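Long-range contacts in uncharacterized hypothetical protein (Parabacteroides merdae, PDB 4EI0), which is of unknown function and belongs to the DUF4466 family, folded mainly from antiparallel beta sheets: residues Lys150-Thr160 with Ser301-Lys311; Thr232-Gln241 with Ile271-Val282. All coordinates share one frame; numbering follows the deposited sequence.

Interaction 1 of 2, residues Lys150-Thr160 with Ser301-Lys311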
loop_
_atom_site.group_PDB
_atom_site.type_symbol
_atom_site.label_atom_id
_atom_site.label_comp_id
_atom_site.label_asym_id
_atom_site.label_seq_id
_atom_site.Cartn_x
_atom_site.Cartn_y
_atom_site.Cartn_z
ATOM N N LYS B 150 25.899 1.675 27.763
ATOM C CA LYS B 150 27.052 0.862 28.224
ATOM C C LYS B 150 26.669 -0.533 28.672
ATOM O O LYS B 150 27.536 -1.390 28.933
ATOM C CB LYS B 150 27.759 1.553 29.384
ATOM C CG LYS B 150 28.494 2.833 28.985
ATOM C CD LYS B 150 29.240 3.506 30.147
ATOM C CE LYS B 150 29.768 2.519 31.193
ATOM N NZ LYS B 150 30.763 3.147 32.114
HETATM N N MSE B 151 25.379 -0.786 28.768
HETATM C CA MSE B 151 24.924 -2.023 29.396
HETATM C C MSE B 151 25.163 -3.240 28.523
HETATM O O MSE B 151 25.241 -3.145 27.297
HETATM C CB MSE B 151 23.436 -1.951 29.733
HETATM C CG MSE B 151 23.088 -1.013 30.835
HETATM SE SE MSE B 151 21.165 -0.988 31.263
HETATM C CE MSE B 151 20.534 -0.395 29.460
ATOM N N ASP B 152 25.305 -4.376 29.192
ATOM C CA ASP B 152 25.181 -5.700 28.605
ATOM C C ASP B 152 23.890 -6.304 29.064
ATOM O O ASP B 152 23.407 -5.991 30.166
ATOM C CB ASP B 152 26.309 -6.603 29.072
ATOM C CG ASP B 152 27.616 -6.359 28.319
ATOM O OD1 ASP B 152 27.630 -6.528 27.090
ATOM O OD2 ASP B 152 28.637 -6.011 28.963
HETATM N N MSE B 153 23.322 -7.180 28.244
HETATM C CA MSE B 153 22.113 -7.884 28.596
HETATM C C MSE B 153 22.132 -9.346 28.141
HETATM O O MSE B 153 22.530 -9.644 27.018
HETATM C CB MSE B 153 20.927 -7.130 27.959
HETATM C CG MSE B 153 19.694 -7.905 28.082
HETATM SE SE MSE B 153 18.116 -6.822 27.623
HETATM C CE MSE B 153 18.477 -6.382 25.707
ATOM N N ALA B 154 21.679 -10.257 28.996
ATOM C CA ALA B 154 21.614 -11.709 28.678
ATOM C C ALA B 154 20.224 -12.156 29.112
ATOM O O ALA B 154 19.821 -11.883 30.251
ATOM C CB ALA B 154 22.693 -12.446 29.448
ATOM N N LYS B 155 19.470 -12.823 28.237
ATOM C CA LYS B 155 18.099 -13.166 28.521
ATOM C C LYS B 155 17.862 -14.655 28.544
ATOM O O LYS B 155 18.544 -15.409 27.879
ATOM C CB LYS B 155 17.158 -12.560 27.492
ATOM C CG LYS B 155 17.133 -11.059 27.483
ATOM C CD LYS B 155 16.333 -10.553 26.297
ATOM C CE LYS B 155 14.858 -10.944 26.446
ATOM N NZ LYS B 155 13.995 -10.148 25.535
ATOM N N ASN B 156 16.896 -15.051 29.359
ATOM C CA ASN B 156 16.381 -16.403 29.420
ATOM C C ASN B 156 17.429 -17.452 29.600
ATOM O O ASN B 156 17.490 -18.403 28.849
ATOM C CB ASN B 156 15.505 -16.666 28.189
ATOM C CG ASN B 156 14.391 -15.639 28.059
ATOM O OD1 ASN B 156 14.282 -14.950 27.038
ATOM N ND2 ASN B 156 13.613 -15.469 29.116
ATOM N N LEU B 157 18.238 -17.294 30.641
ATOM C CA LEU B 157 19.259 -18.267 30.987
ATOM C C LEU B 157 18.720 -19.259 32.016
ATOM O O LEU B 157 17.962 -18.898 32.896
ATOM C CB LEU B 157 20.493 -17.576 31.562
ATOM C CG LEU B 157 21.146 -16.659 30.536
ATOM C CD1 LEU B 157 21.748 -15.418 31.161
ATOM C CD2 LEU B 157 22.162 -17.455 29.739
ATOM N N SER B 158 19.179 -20.501 31.937
ATOM C CA SER B 158 18.707 -21.558 32.785
ATOM C C SER B 158 19.573 -21.733 34.018
ATOM O O SER B 158 20.783 -21.839 33.944
ATOM C CB SER B 158 18.606 -22.858 31.965
ATOM O OG SER B 158 18.330 -23.939 32.805
ATOM N N VAL B 159 18.925 -21.789 35.171
ATOM C CA VAL B 159 19.592 -21.948 36.430
ATOM C C VAL B 159 18.949 -23.128 37.137
ATOM O O VAL B 159 17.728 -23.244 37.198
ATOM C CB VAL B 159 19.525 -20.640 37.250
ATOM C CG1 VAL B 159 20.062 -20.874 38.646
ATOM C CG2 VAL B 159 20.333 -19.536 36.511
ATOM N N THR B 160 19.774 -24.014 37.663
ATOM C CA THR B 160 19.288 -25.194 38.351
ATOM C C THR B 160 20.252 -25.452 39.501
ATOM O O THR B 160 21.273 -24.770 39.645
ATOM C CB THR B 160 19.234 -26.411 37.416
ATOM O OG1 THR B 160 20.564 -26.758 37.019
ATOM C CG2 THR B 160 18.430 -26.106 36.165
ATOM N N SER B 301 12.320 -27.381 39.711
ATOM C CA SER B 301 13.417 -27.989 38.965
ATOM C C SER B 301 14.196 -27.035 38.033
ATOM O O SER B 301 15.212 -27.414 37.476
ATOM C CB SER B 301 12.863 -29.186 38.176
ATOM O OG SER B 301 12.011 -28.766 37.125
ATOM N N GLU B 302 13.723 -25.811 37.850
ATOM C CA GLU B 302 14.418 -24.853 37.007
ATOM C C GLU B 302 14.024 -23.393 37.315
ATOM O O GLU B 302 12.863 -23.076 37.519
ATOM C CB GLU B 302 14.134 -25.152 35.517
ATOM C CG GLU B 302 14.940 -24.264 34.568
ATOM C CD GLU B 302 14.746 -24.544 33.092
ATOM O OE1 GLU B 302 13.732 -25.164 32.711
ATOM O OE2 GLU B 302 15.616 -24.112 32.311
ATOM N N VAL B 303 14.979 -22.494 37.226
ATOM C CA VAL B 303 14.708 -21.072 37.199
ATOM C C VAL B 303 15.198 -20.498 35.918
ATOM O O VAL B 303 16.248 -20.872 35.439
ATOM C CB VAL B 303 15.415 -20.443 38.419
ATOM C CG1 VAL B 303 15.300 -18.932 38.411
ATOM C CG2 VAL B 303 14.826 -21.046 39.702
ATOM N N THR B 304 14.469 -19.564 35.341
ATOM C CA THR B 304 14.954 -18.796 34.217
ATOM C C THR B 304 15.238 -17.333 34.635
ATOM O O THR B 304 14.356 -16.680 35.191
ATOM C CB THR B 304 13.919 -18.789 33.074
ATOM O OG1 THR B 304 13.553 -20.139 32.761
ATOM C CG2 THR B 304 14.462 -18.135 31.821
ATOM N N VAL B 305 16.437 -16.822 34.324
ATOM C CA VAL B 305 16.821 -15.454 34.683
ATOM C C VAL B 305 17.197 -14.678 33.439
ATOM O O VAL B 305 17.593 -15.263 32.444
ATOM C CB VAL B 305 17.969 -15.416 35.727
ATOM C CG1 VAL B 305 17.643 -16.248 36.959
ATOM C CG2 VAL B 305 19.282 -15.877 35.121
ATOM N N SER B 306 17.041 -13.373 33.512
ATOM C CA SER B 306 17.544 -12.425 32.539
ATOM C C SER B 306 18.256 -11.287 33.291
ATOM O O SER B 306 17.815 -10.890 34.346
ATOM C CB SER B 306 16.380 -11.870 31.749
ATOM O OG SER B 306 15.682 -12.936 31.113
ATOM N N VAL B 307 19.334 -10.749 32.744
ATOM C CA VAL B 307 20.235 -9.836 33.502
ATOM C C VAL B 307 20.649 -8.680 32.638
ATOM O O VAL B 307 20.981 -8.874 31.470
ATOM C CB VAL B 307 21.499 -10.596 33.989
ATOM C CG1 VAL B 307 22.512 -9.684 34.694
ATOM C CG2 VAL B 307 21.128 -11.799 34.837
ATOM N N LYS B 308 20.564 -7.474 33.187
ATOM C CA LYS B 308 21.258 -6.309 32.693
ATOM C C LYS B 308 22.444 -6.067 33.594
ATOM O O LYS B 308 22.335 -6.220 34.815
ATOM C CB LYS B 308 20.378 -5.099 32.691
ATOM C CG LYS B 308 19.474 -5.029 31.477
ATOM C CD LYS B 308 18.472 -3.899 31.532
ATOM C CE LYS B 308 17.720 -3.697 30.208
ATOM N NZ LYS B 308 16.764 -2.564 30.276
ATOM N N ARG B 309 23.591 -5.765 32.989
ATOM C CA ARG B 309 24.844 -5.448 33.772
ATOM C C ARG B 309 25.427 -4.128 33.301
ATOM O O ARG B 309 25.346 -3.795 32.115
ATOM C CB ARG B 309 25.846 -6.571 33.592
ATOM C CG ARG B 309 27.124 -6.425 34.415
ATOM C CD ARG B 309 28.208 -7.420 34.048
ATOM N NE ARG B 309 28.733 -7.186 32.719
ATOM C CZ ARG B 309 29.730 -7.865 32.151
ATOM N NH1 ARG B 309 30.362 -8.822 32.807
ATOM N NH2 ARG B 309 30.096 -7.565 30.901
ATOM N N TYR B 310 26.006 -3.362 34.227
ATOM C CA TYR B 310 26.567 -2.058 33.935
ATOM C C TYR B 310 27.928 -1.960 34.653
ATOM O O TYR B 310 28.022 -2.199 35.857
ATOM C CB TYR B 310 25.602 -0.960 34.434
ATOM C CG TYR B 310 26.078 0.469 34.240
ATOM C CD1 TYR B 310 25.845 1.126 33.088
ATOM C CD2 TYR B 310 26.799 1.119 35.228
ATOM C CE1 TYR B 310 26.289 2.432 32.898
ATOM C CE2 TYR B 310 27.253 2.404 35.061
ATOM C CZ TYR B 310 27.008 3.051 33.867
ATOM O OH TYR B 310 27.430 4.338 33.674
ATOM N N LYS B 311 28.959 -1.637 33.893
ATOM C CA LYS B 311 30.297 -1.442 34.417
ATOM C C LYS B 311 30.461 -0.049 34.980
ATOM O O LYS B 311 30.353 0.960 34.260
ATOM C CB LYS B 311 31.356 -1.650 33.328
ATOM C CG LYS B 311 32.793 -1.655 33.924
ATOM C CD LYS B 311 33.880 -1.328 32.922
ATOM C CE LYS B 311 34.877 -2.460 32.736
ATOM N NZ LYS B 311 34.687 -3.099 31.396
HETATM O O HOH W 1 28.837 -2.047 31.008
HETATM O O HOH W 2 28.140 -4.717 31.349
#

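Interaction 2 of 2, residues Thr232-Gln241 with Ile271-Val282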
loop_
_atom_site.group_PDB
_atom_site.type_symbol
_atom_site.label_atom_id
_atom_site.label_comp_id
_atom_site.label_asym_id
_atom_site.label_seq_id
_atom_site.Cartn_x
_atom_site.Cartn_y
_atom_site.Cartn_z
ATOM N N THR B 232 29.333 -10.606 47.293
ATOM C CA THR B 232 28.464 -9.804 46.447
ATOM C C THR B 232 27.406 -9.079 47.280
ATOM O O THR B 232 26.870 -9.651 48.213
ATOM C CB THR B 232 27.800 -10.740 45.415
ATOM O OG1 THR B 232 28.826 -11.398 44.670
ATOM C CG2 THR B 232 26.913 -9.968 44.447
ATOM N N LYS B 233 27.140 -7.817 46.960
ATOM C CA LYS B 233 26.067 -7.059 47.597
ATOM C C LYS B 233 24.776 -7.228 46.821
ATOM O O LYS B 233 24.779 -7.119 45.592
ATOM C CB LYS B 233 26.399 -5.560 47.586
ATOM C CG LYS B 233 27.594 -5.166 48.442
ATOM C CD LYS B 233 27.818 -3.655 48.316
ATOM C CE LYS B 233 28.802 -3.140 49.360
ATOM N NZ LYS B 233 30.036 -3.978 49.320
HETATM N N MSE B 234 23.675 -7.435 47.523
HETATM C CA MSE B 234 22.381 -7.746 46.889
HETATM C C MSE B 234 21.212 -7.042 47.588
HETATM O O MSE B 234 21.231 -6.915 48.815
HETATM C CB MSE B 234 22.126 -9.263 47.022
HETATM C CG MSE B 234 22.997 -10.148 46.200
HETATM SE SE MSE B 234 22.563 -11.983 46.629
HETATM C CE MSE B 234 23.776 -12.316 48.118
ATOM N N ILE B 235 20.204 -6.623 46.805
ATOM C CA ILE B 235 18.925 -5.999 47.306
ATOM C C ILE B 235 17.779 -6.691 46.590
ATOM O O ILE B 235 17.720 -6.709 45.347
ATOM C CB ILE B 235 18.895 -4.483 47.013
ATOM C CG1 ILE B 235 20.037 -3.776 47.786
ATOM C CG2 ILE B 235 17.521 -3.830 47.283
ATOM C CD1 ILE B 235 20.186 -2.291 47.450
ATOM N N LYS B 236 16.955 -7.387 47.359
ATOM C CA LYS B 236 15.844 -8.175 46.840
ATOM C C LYS B 236 14.738 -7.192 46.464
ATOM O O LYS B 236 14.458 -6.244 47.213
ATOM C CB LYS B 236 15.346 -9.133 47.920
ATOM C CG LYS B 236 14.251 -10.100 47.478
ATOM C CD LYS B 236 13.640 -10.744 48.728
ATOM C CE LYS B 236 12.788 -11.970 48.418
ATOM N NZ LYS B 236 12.431 -12.614 49.751
ATOM N N VAL B 237 14.111 -7.434 45.323
ATOM C CA VAL B 237 13.015 -6.629 44.787
ATOM C C VAL B 237 11.897 -7.590 44.337
ATOM O O VAL B 237 12.194 -8.738 44.050
ATOM C CB VAL B 237 13.488 -5.857 43.549
ATOM C CG1 VAL B 237 12.311 -5.173 42.878
ATOM C CG2 VAL B 237 14.522 -4.810 43.944
ATOM N N TYR B 238 10.653 -7.126 44.204
ATOM C CA TYR B 238 9.564 -7.926 43.638
ATOM C C TYR B 238 8.741 -7.088 42.668
ATOM O O TYR B 238 8.331 -5.987 42.997
ATOM C CB TYR B 238 8.683 -8.487 44.780
ATOM C CG TYR B 238 7.600 -9.427 44.313
ATOM C CD1 TYR B 238 7.940 -10.585 43.643
ATOM C CD2 TYR B 238 6.212 -9.169 44.531
ATOM C CE1 TYR B 238 6.967 -11.457 43.168
ATOM C CE2 TYR B 238 5.241 -10.052 44.072
ATOM C CZ TYR B 238 5.634 -11.192 43.384
ATOM O OH TYR B 238 4.729 -12.100 42.899
ATOM N N GLY B 239 8.464 -7.625 41.480
ATOM C CA GLY B 239 7.571 -6.982 40.532
ATOM C C GLY B 239 8.177 -5.795 39.831
ATOM O O GLY B 239 7.443 -4.968 39.322
ATOM N N LEU B 240 9.505 -5.682 39.839
ATOM C CA LEU B 240 10.204 -4.624 39.126
ATOM C C LEU B 240 10.539 -5.134 37.739
ATOM O O LEU B 240 11.464 -5.911 37.531
ATOM C CB LEU B 240 11.476 -4.143 39.834
ATOM C CG LEU B 240 12.282 -3.103 39.038
ATOM C CD1 LEU B 240 11.436 -1.852 38.953
ATOM C CD2 LEU B 240 13.609 -2.755 39.663
ATOM N N GLN B 241 9.762 -4.721 36.766
ATOM C CA GLN B 241 9.807 -5.419 35.501
ATOM C C GLN B 241 10.511 -4.481 34.551
ATOM O O GLN B 241 10.523 -3.274 34.718
ATOM C CB GLN B 241 8.429 -5.927 35.027
ATOM C CG GLN B 241 7.952 -7.090 35.913
ATOM C CD GLN B 241 6.699 -7.845 35.447
ATOM O OE1 GLN B 241 6.750 -9.053 35.232
ATOM N NE2 GLN B 241 5.579 -7.148 35.309
ATOM N N ILE B 271 19.671 -13.856 49.716
ATOM C CA ILE B 271 18.259 -13.633 49.371
ATOM C C ILE B 271 17.524 -14.977 49.386
ATOM O O ILE B 271 17.983 -15.945 48.796
ATOM C CB ILE B 271 18.099 -13.013 47.989
ATOM C CG1 ILE B 271 18.669 -11.574 47.983
ATOM C CG2 ILE B 271 16.624 -13.035 47.578
ATOM C CD1 ILE B 271 18.654 -10.978 46.587
ATOM N N LEU B 272 16.388 -15.021 50.059
ATOM C CA LEU B 272 15.538 -16.221 50.137
ATOM C C LEU B 272 14.218 -15.951 49.408
ATOM O O LEU B 272 13.888 -14.807 49.118
ATOM C CB LEU B 272 15.256 -16.608 51.606
ATOM C CG LEU B 272 16.483 -16.775 52.544
ATOM C CD1 LEU B 272 16.139 -17.084 53.977
ATOM C CD2 LEU B 272 17.441 -17.847 52.035
ATOM N N GLY B 273 13.465 -17.006 49.110
ATOM C CA GLY B 273 12.148 -16.864 48.516
ATOM C C GLY B 273 12.044 -16.157 47.187
ATOM O O GLY B 273 11.094 -15.421 46.951
ATOM N N LEU B 274 13.003 -16.375 46.298
ATOM C CA LEU B 274 12.842 -15.903 44.961
ATOM C C LEU B 274 11.697 -16.631 44.250
ATOM O O LEU B 274 11.427 -17.778 44.536
ATOM C CB LEU B 274 14.141 -16.077 44.195
ATOM C CG LEU B 274 15.225 -15.117 44.628
ATOM C CD1 LEU B 274 16.564 -15.667 44.124
ATOM C CD2 LEU B 274 14.958 -13.709 44.149
ATOM N N LYS B 275 11.056 -15.961 43.299
ATOM C CA LYS B 275 10.009 -16.548 42.499
ATOM C C LYS B 275 9.846 -15.723 41.279
ATOM O O LYS B 275 10.524 -14.724 41.118
ATOM C CB LYS B 275 8.705 -16.584 43.292
ATOM C CG LYS B 275 8.268 -15.253 43.908
ATOM C CD LYS B 275 6.965 -15.374 44.684
ATOM C CE LYS B 275 6.998 -14.527 45.947
ATOM N NZ LYS B 275 5.765 -14.766 46.711
ATOM N N GLU B 276 8.953 -16.145 40.397
ATOM C CA GLU B 276 8.665 -15.429 39.212
ATOM C C GLU B 276 8.377 -13.945 39.558
ATOM O O GLU B 276 7.630 -13.658 40.472
ATOM C CB GLU B 276 7.480 -16.083 38.537
ATOM C CG GLU B 276 7.068 -15.430 37.232
ATOM C CD GLU B 276 6.122 -16.306 36.408
ATOM O OE1 GLU B 276 5.936 -17.495 36.741
ATOM O OE2 GLU B 276 5.572 -15.792 35.415
ATOM N N GLU B 277 9.004 -13.036 38.824
ATOM C CA GLU B 277 8.887 -11.565 38.955
ATOM C C GLU B 277 9.740 -10.992 40.064
ATOM O O GLU B 277 9.876 -9.781 40.170
ATOM C CB GLU B 277 7.433 -11.056 39.113
ATOM C CG GLU B 277 6.572 -11.305 37.893
ATOM C CD GLU B 277 5.292 -10.442 37.882
ATOM O OE1 GLU B 277 5.312 -9.230 38.239
ATOM O OE2 GLU B 277 4.237 -10.978 37.500
ATOM N N ALA B 278 10.352 -11.844 40.866
ATOM C CA ALA B 278 11.318 -11.374 41.833
ATOM C C ALA B 278 12.568 -10.890 41.104
ATOM O O ALA B 278 12.742 -11.069 39.903
ATOM C CB ALA B 278 11.627 -12.439 42.895
ATOM N N GLY B 279 13.413 -10.193 41.826
ATOM C CA GLY B 279 14.614 -9.631 41.238
ATOM C C GLY B 279 15.649 -9.348 42.307
ATOM O O GLY B 279 15.335 -9.399 43.500
ATOM N N ALA B 280 16.853 -9.023 41.861
ATOM C CA ALA B 280 17.900 -8.638 42.771
ATOM C C ALA B 280 18.821 -7.640 42.118
ATOM O O ALA B 280 19.371 -7.881 41.006
ATOM C CB ALA B 280 18.665 -9.856 43.184
ATOM N N TRP B 281 18.987 -6.489 42.727
ATOM C CA TRP B 281 20.090 -5.583 42.345
ATOM C C TRP B 281 21.357 -6.112 42.958
ATOM O O TRP B 281 21.362 -6.449 44.118
ATOM C CB TRP B 281 19.899 -4.200 42.872
ATOM C CG TRP B 281 18.702 -3.478 42.303
ATOM C CD1 TRP B 281 17.472 -3.307 42.896
ATOM C CD2 TRP B 281 18.631 -2.743 41.066
ATOM N NE1 TRP B 281 16.660 -2.550 42.114
ATOM C CE2 TRP B 281 17.293 -2.191 40.993
ATOM C CE3 TRP B 281 19.500 -2.518 40.031
ATOM C CZ2 TRP B 281 16.874 -1.421 39.937
ATOM C CZ3 TRP B 281 19.048 -1.769 38.944
ATOM C CH2 TRP B 281 17.751 -1.235 38.904
ATOM N N VAL B 282 22.441 -6.116 42.193
ATOM C CA VAL B 282 23.708 -6.739 42.601
ATOM C C VAL B 282 24.833 -5.749 42.381
ATOM O O VAL B 282 24.821 -4.999 41.408
ATOM C CB VAL B 282 23.937 -8.007 41.756
ATOM C CG1 VAL B 282 25.325 -8.548 41.909
ATOM C CG2 VAL B 282 22.898 -9.044 42.149
HETATM O O HOH W 3 5.279 -14.061 41.353
HETATM O O HOH W 4 11.425 -7.659 40.484
#

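Interaction 1 of 2, residues Lys150-Thr160 with Ser301-Lys311
Asp152 and Arg309 form a salt bridge, with NH2 of Arg309 2.9 Å from OD2 of Asp152. Their side chains run side by side; OD2 meets the guanidinium edge in its plane, while NH2 comes from above the carboxylate, the planes 64° apart. A water joins OD2 to NE of Arg309, NH1 bonds to O of Asn170, and Arg121 takes OD1, so a short acid suits the place between two arginines. At the Asp152 end, too, Lys150 NZ hydrogen-bonds to O of Lys311 at 3.1 Å. Near the other end, Ser158 OG donates to OE2 of Glu302 at 2.8 Å, reached because the glutamate, its CG anti to the backbone N (chi1 -175°) and extended beyond, stretches across to the neighbouring strand. Paired backbone bonds join Asp152 to Arg309, Ala154 to Val307, Leu157 to Val305 and Val159 to Val303. Ser306 keeps its OG beside its backbone N (chi1 -58°), 3.0 Å from N of Asn156 along an almost straight bond; Asn296 also binds this hydroxyl. Val159 CG2 packs 4.1 Å from Val305 CG2. On the other face, the selenium atoms of selenomethionines Met151 and Met153 rest on the aliphatic stem of Lys308, whose amine pairs with Asp242. Between Ala154 and Leu157 the register slips by one: Asn156, left-handed as asparagine tolerates well, and Leu157 both face Val305, a G1 beta bulge in an edge strand.

Interaction 2 of 2, residues Thr232-Gln241 with Ile271-Val282
The antiparallel pairing of edge strand 233-238 with 278-282 is built on backbone bonds joining Ile235 to Trp281 and Val237 to Gly279. Gly239 N continues it to O of Glu277 at 2.9 Å, where a type II turn from Lys275 to Ala278 leads in from 271-274. On one face, Leu240 CD2 lies 3.5 Å from CZ2 of Trp281, a branched side chain set against the broad indole. On the other, Met234 and Lys236 meet Ile271, whose strand belongs to a second sheet, so here the edge strands of two sheets meet. Lys236 suits this border: with CG opposite its backbone N (chi1 -175°) and the rest extended, its methylenes pass over Ile271 CG2, 3.8 Å from CG, and NZ reaches O of Leu272 at 2.7 Å. At the turn, the Gln241 amide stacks on the Glu277 carboxylate, the planes 6° apart and OE1 3.3 Å from CD of Glu277, while Tyr294 binds OE1. A leucine in place of Gln241 would probably leave the Tyr294 hydroxyl without this acceptor and the Glu277 carboxylate without its stacked amide. A water bridges Tyr238 OH and O of Glu276.

In the fold
Interactions 1 and 2 form the two outer strand pairs of one five-stranded antiparallel sheet, with 152-159 on one edge, 233-238 on the other and 289-299 in the middle. Their centres are about 12 Å apart and their nearest atoms about 7 Å, so they do not touch. Strand 289-299 links them: Tyr292 pairs by its backbone with Lys308 of interaction 1, while its hydroxyl binds O of Leu240 and its ring meets Trp281 in interaction 2. Tyr294 similarly pairs with Ser306 and binds Gln241. In sequence, both segments of interaction 2 fall between those of interaction 1, so late-coming strand 302-311 joins the early edge strand to the rest of the sheet.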